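Local coordinates for 3-keto-5-aminohexanoate cleavage protein (Archaeoglobus fulgidus, PDB 3LOT), which probably cleaves 3-keto-5-aminohexanoate or a related beta-keto acid, as a zinc-dependent enzyme of the TIM-barrel class, at residues F154-K165 with N183-L193. Residues are numbered along the deposited sequence; the frame is centred on the assembly and turned at random.
Sequences FKDLEALSRIFK and NTAFMFHEGYL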
loop_
_atom_site.group_PDB
_atom_site.type_symbol
_atom_site.label_atom_id
_atom_site.label_comp_id
_atom_site.label_asym_id
_atom_site.label_seq_id
_atom_site.Cartn_x
_atom_site.Cartn_y
_atom_site.Cartn_z
ATOM N N PHE D 154 28.375 5.066 -3.512
ATOM C CA PHE D 154 28.589 3.666 -3.265
ATOM C C PHE D 154 30.048 3.415 -2.925
ATOM O O PHE D 154 30.363 2.658 -2.009
ATOM C CB PHE D 154 28.106 2.818 -4.440
ATOM C CG PHE D 154 26.623 2.702 -4.497
ATOM C CD1 PHE D 154 25.951 1.914 -3.597
ATOM C CD2 PHE D 154 25.885 3.397 -5.449
ATOM C CE1 PHE D 154 24.572 1.800 -3.638
ATOM C CE2 PHE D 154 24.510 3.300 -5.484
ATOM C CZ PHE D 154 23.847 2.503 -4.552
ATOM N N LYS D 155 30.960 4.095 -3.606
ATOM C CA LYS D 155 32.367 4.034 -3.205
ATOM C C LYS D 155 32.597 4.498 -1.758
ATOM O O LYS D 155 33.363 3.885 -1.018
ATOM C CB LYS D 155 33.250 4.876 -4.130
ATOM C CG LYS D 155 34.735 4.538 -3.979
ATOM C CD LYS D 155 35.557 5.354 -4.964
ATOM C CE LYS D 155 37.049 5.091 -4.821
ATOM N NZ LYS D 155 37.881 6.271 -5.304
ATOM N N ASP D 156 31.979 5.611 -1.369
ATOM C CA ASP D 156 32.053 6.066 0.034
ATOM C C ASP D 156 31.536 4.965 0.987
ATOM O O ASP D 156 32.146 4.688 2.009
ATOM C CB ASP D 156 31.169 7.288 0.276
ATOM C CG ASP D 156 31.677 8.570 -0.397
ATOM O OD1 ASP D 156 32.875 8.687 -0.716
ATOM O OD2 ASP D 156 30.832 9.479 -0.560
ATOM N N LEU D 157 30.403 4.361 0.648
ATOM C CA LEU D 157 29.753 3.394 1.545
ATOM C C LEU D 157 30.567 2.093 1.682
ATOM O O LEU D 157 30.590 1.469 2.749
ATOM C CB LEU D 157 28.318 3.091 1.081
ATOM C CG LEU D 157 27.422 4.332 1.004
ATOM C CD1 LEU D 157 26.082 4.000 0.371
ATOM C CD2 LEU D 157 27.270 4.972 2.388
ATOM N N GLU D 158 31.257 1.696 0.619
ATOM C CA GLU D 158 32.110 0.539 0.679
ATOM C C GLU D 158 33.221 0.790 1.709
ATOM O O GLU D 158 33.456 -0.046 2.583
ATOM C CB GLU D 158 32.722 0.249 -0.690
ATOM C CG GLU D 158 31.724 -0.256 -1.713
ATOM C CD GLU D 158 32.258 -0.265 -3.141
ATOM O OE1 GLU D 158 33.495 -0.391 -3.337
ATOM O OE2 GLU D 158 31.430 -0.173 -4.081
ATOM N N ALA D 159 33.884 1.939 1.605
ATOM C CA ALA D 159 35.005 2.273 2.498
ATOM C C ALA D 159 34.509 2.419 3.955
ATOM O O ALA D 159 35.182 1.969 4.898
ATOM C CB ALA D 159 35.723 3.557 2.030
ATOM N N LEU D 160 33.341 3.040 4.118
ATOM C CA LEU D 160 32.702 3.209 5.423
ATOM C C LEU D 160 32.360 1.857 6.062
ATOM O O LEU D 160 32.612 1.668 7.254
ATOM C CB LEU D 160 31.463 4.097 5.335
ATOM C CG LEU D 160 30.980 4.786 6.613
ATOM C CD1 LEU D 160 31.995 5.801 7.052
ATOM C CD2 LEU D 160 29.600 5.443 6.426
ATOM N N SER D 161 31.849 0.906 5.275
ATOM C CA SER D 161 31.528 -0.401 5.801
ATOM C C SER D 161 32.793 -1.031 6.379
ATOM O O SER D 161 32.749 -1.622 7.456
ATOM C CB SER D 161 30.881 -1.290 4.743
ATOM O OG SER D 161 31.850 -1.898 3.882
ATOM N N ARG D 162 33.934 -0.855 5.706
ATOM C CA ARG D 162 35.179 -1.390 6.195
ATOM C C ARG D 162 35.709 -0.721 7.443
ATOM O O ARG D 162 36.171 -1.396 8.354
ATOM C CB ARG D 162 36.253 -1.303 5.130
ATOM C CG ARG D 162 36.061 -2.321 4.013
ATOM C CD ARG D 162 37.297 -2.332 3.076
ATOM N NE ARG D 162 37.232 -1.238 2.091
ATOM C CZ ARG D 162 36.468 -1.243 0.987
ATOM N NH1 ARG D 162 35.687 -2.293 0.696
ATOM N NH2 ARG D 162 36.476 -0.178 0.169
ATOM N N ILE D 163 35.624 0.600 7.481
ATOM C CA ILE D 163 36.001 1.368 8.647
ATOM C C ILE D 163 35.219 0.932 9.901
ATOM O O ILE D 163 35.800 0.773 10.995
ATOM C CB ILE D 163 35.841 2.889 8.392
ATOM C CG1 ILE D 163 36.922 3.383 7.446
ATOM C CG2 ILE D 163 35.935 3.651 9.705
ATOM C CD1 ILE D 163 36.575 4.681 6.727
ATOM N N PHE D 164 33.914 0.712 9.751
ATOM C CA PHE D 164 33.092 0.295 10.899
ATOM C C PHE D 164 33.516 -1.076 11.379
ATOM O O PHE D 164 33.685 -1.297 12.578
ATOM C CB PHE D 164 31.591 0.308 10.551
ATOM C CG PHE D 164 30.949 1.655 10.700
ATOM C CD1 PHE D 164 31.467 2.771 10.033
ATOM C CD2 PHE D 164 29.808 1.823 11.503
ATOM C CE1 PHE D 164 30.839 4.056 10.150
ATOM C CE2 PHE D 164 29.199 3.084 11.617
ATOM C CZ PHE D 164 29.729 4.194 10.940
ATOM N N LYS D 165 33.732 -1.998 10.451
ATOM C CA LYS D 165 34.182 -3.343 10.839
ATOM C C LYS D 165 35.537 -3.317 11.537
ATOM O O LYS D 165 35.753 -4.029 12.496
ATOM C CB LYS D 165 34.257 -4.230 9.597
ATOM C CG LYS D 165 32.914 -4.757 9.139
ATOM C CD LYS D 165 33.020 -5.411 7.792
ATOM C CE LYS D 165 31.652 -5.882 7.315
ATOM N NZ LYS D 165 31.754 -6.487 5.974
ATOM N N ASN D 183 19.355 0.892 -1.785
ATOM C CA ASN D 183 20.814 0.966 -1.638
ATOM C C ASN D 183 21.288 0.027 -0.497
ATOM O O ASN D 183 22.294 -0.703 -0.648
ATOM C CB ASN D 183 21.322 2.386 -1.367
ATOM C CG ASN D 183 21.080 3.381 -2.526
ATOM O OD1 ASN D 183 20.625 3.011 -3.624
ATOM N ND2 ASN D 183 21.358 4.688 -2.250
ATOM N N THR D 184 20.567 0.068 0.637
ATOM C CA THR D 184 20.880 -0.781 1.783
ATOM C C THR D 184 20.857 -2.287 1.454
ATOM O O THR D 184 21.805 -3.027 1.813
ATOM C CB THR D 184 19.984 -0.430 2.966
ATOM O OG1 THR D 184 20.186 0.959 3.291
ATOM C CG2 THR D 184 20.260 -1.356 4.162
ATOM N N ALA D 185 19.811 -2.719 0.743
ATOM C CA ALA D 185 19.692 -4.107 0.287
ATOM C C ALA D 185 20.873 -4.512 -0.566
ATOM O O ALA D 185 21.443 -5.578 -0.385
ATOM C CB ALA D 185 18.419 -4.331 -0.497
ATOM N N PHE D 186 21.255 -3.627 -1.477
ATOM C CA PHE D 186 22.353 -3.907 -2.377
ATOM C C PHE D 186 23.654 -4.113 -1.611
ATOM O O PHE D 186 24.358 -5.076 -1.874
ATOM C CB PHE D 186 22.475 -2.793 -3.410
ATOM C CG PHE D 186 23.723 -2.863 -4.251
ATOM C CD1 PHE D 186 23.790 -3.685 -5.357
ATOM C CD2 PHE D 186 24.809 -2.077 -3.952
ATOM C CE1 PHE D 186 24.939 -3.723 -6.159
ATOM C CE2 PHE D 186 25.939 -2.102 -4.742
ATOM C CZ PHE D 186 26.007 -2.923 -5.846
HETATM N N MSE D 187 23.972 -3.206 -0.694
HETATM C CA MSE D 187 25.212 -3.292 0.090
HETATM C C MSE D 187 25.227 -4.505 1.011
HETATM O O MSE D 187 26.280 -5.122 1.232
HETATM C CB MSE D 187 25.408 -2.022 0.931
HETATM C CG MSE D 187 25.681 -0.710 0.142
HETATM SE SE MSE D 187 27.270 -0.825 -0.952
HETATM C CE MSE D 187 28.532 -0.715 0.534
ATOM N N PHE D 188 24.050 -4.855 1.521
ATOM C CA PHE D 188 23.861 -6.096 2.296
ATOM C C PHE D 188 24.118 -7.289 1.414
ATOM O O PHE D 188 24.948 -8.113 1.743
ATOM C CB PHE D 188 22.456 -6.101 2.932
ATOM C CG PHE D 188 22.021 -7.410 3.541
ATOM C CD1 PHE D 188 22.829 -8.119 4.394
ATOM C CD2 PHE D 188 20.723 -7.884 3.316
ATOM C CE1 PHE D 188 22.391 -9.310 4.978
ATOM C CE2 PHE D 188 20.288 -9.078 3.896
ATOM C CZ PHE D 188 21.128 -9.779 4.739
ATOM N N HIS D 189 23.471 -7.355 0.255
ATOM C CA HIS D 189 23.602 -8.545 -0.567
ATOM C C HIS D 189 24.967 -8.641 -1.217
ATOM O O HIS D 189 25.432 -9.723 -1.556
ATOM C CB HIS D 189 22.473 -8.650 -1.598
ATOM C CG HIS D 189 21.123 -8.794 -0.960
ATOM N ND1 HIS D 189 19.990 -8.190 -1.462
ATOM C CD2 HIS D 189 20.745 -9.418 0.184
ATOM C CE1 HIS D 189 18.968 -8.459 -0.666
ATOM N NE2 HIS D 189 19.396 -9.212 0.331
ATOM N N GLU D 190 25.645 -7.517 -1.325
ATOM C CA GLU D 190 27.007 -7.493 -1.836
ATOM C C GLU D 190 28.047 -7.895 -0.782
ATOM O O GLU D 190 29.217 -8.036 -1.080
ATOM C CB GLU D 190 27.312 -6.095 -2.387
ATOM C CG GLU D 190 26.627 -5.808 -3.697
ATOM C CD GLU D 190 27.140 -6.622 -4.854
ATOM O OE1 GLU D 190 28.375 -6.629 -5.055
ATOM O OE2 GLU D 190 26.318 -7.236 -5.592
ATOM N N GLY D 191 27.592 -8.108 0.446
ATOM C CA GLY D 191 28.448 -8.551 1.513
ATOM C C GLY D 191 29.087 -7.451 2.334
ATOM O O GLY D 191 29.936 -7.754 3.116
ATOM N N TYR D 192 28.719 -6.177 2.166
ATOM C CA TYR D 192 29.449 -5.113 2.872
ATOM C C TYR D 192 28.898 -4.883 4.277
ATOM O O TYR D 192 29.660 -4.527 5.182
ATOM C CB TYR D 192 29.421 -3.802 2.112
ATOM C CG TYR D 192 30.162 -3.849 0.827
ATOM C CD1 TYR D 192 31.554 -3.780 0.801
ATOM C CD2 TYR D 192 29.482 -3.931 -0.369
ATOM C CE1 TYR D 192 32.240 -3.821 -0.404
ATOM C CE2 TYR D 192 30.157 -3.980 -1.573
ATOM C CZ TYR D 192 31.521 -3.931 -1.579
ATOM O OH TYR D 192 32.149 -3.949 -2.782
ATOM N N LEU D 193 27.594 -5.118 4.450
ATOM C CA LEU D 193 26.923 -4.847 5.709
ATOM C C LEU D 193 26.586 -6.181 6.374
ATOM O O LEU D 193 25.999 -7.059 5.757
ATOM C CB LEU D 193 25.668 -4.015 5.431
ATOM C CG LEU D 193 25.916 -2.655 4.771
ATOM C CD1 LEU D 193 24.574 -1.933 4.430
ATOM C CD2 LEU D 193 26.817 -1.745 5.665
HETATM O O HOH W 1 30.032 -2.479 7.840
HETATM O O HOH W 2 29.260 -7.965 6.011
#
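Phe154 and Leu157 meet selenomethionine Met187 where two outer helices of the TIM barrel, 154-165 and 183-189, cross at -53°. Barrel strand 170-175 lies between them in sequence. The contact is away from the zinc site. The tightly packed part is around Met187, whose chain folds back at its last two torsions (chi3 -73°), bringing CE 3.6 Å from Glu158 N. Its SE sits at the edge of the Phe154 ring, a Met-aromatic contact. The Asn183 amide meets the rim of this ring further out, OD1 3.4 Å from Phe154 CZ; its ND2 bonds to Met116 O. The Phe186 ring meets Phe154 CE1 obliquely.

After the Schellman motif at Gly191, Tyr192 turns its ring to helix 154-165. Glu158 CG lies over one face, a CH-pi contact 4.0 Å from the centroid, while the carboxylate salt-bridges Arg146 of the second subunit. An alanine in place of Tyr192 would probably leave Glu158 CG without aromatic cover and open a gap beside Ser161.

The other end is looser and open to solvent, with Lys165 and Gly191 exposed. A water donates to Ser161 O and, weakly, to Tyr192 O. Lys165 NZ donates to Tyr192 O at 3.0 Å, 55° out of the carbonyl plane.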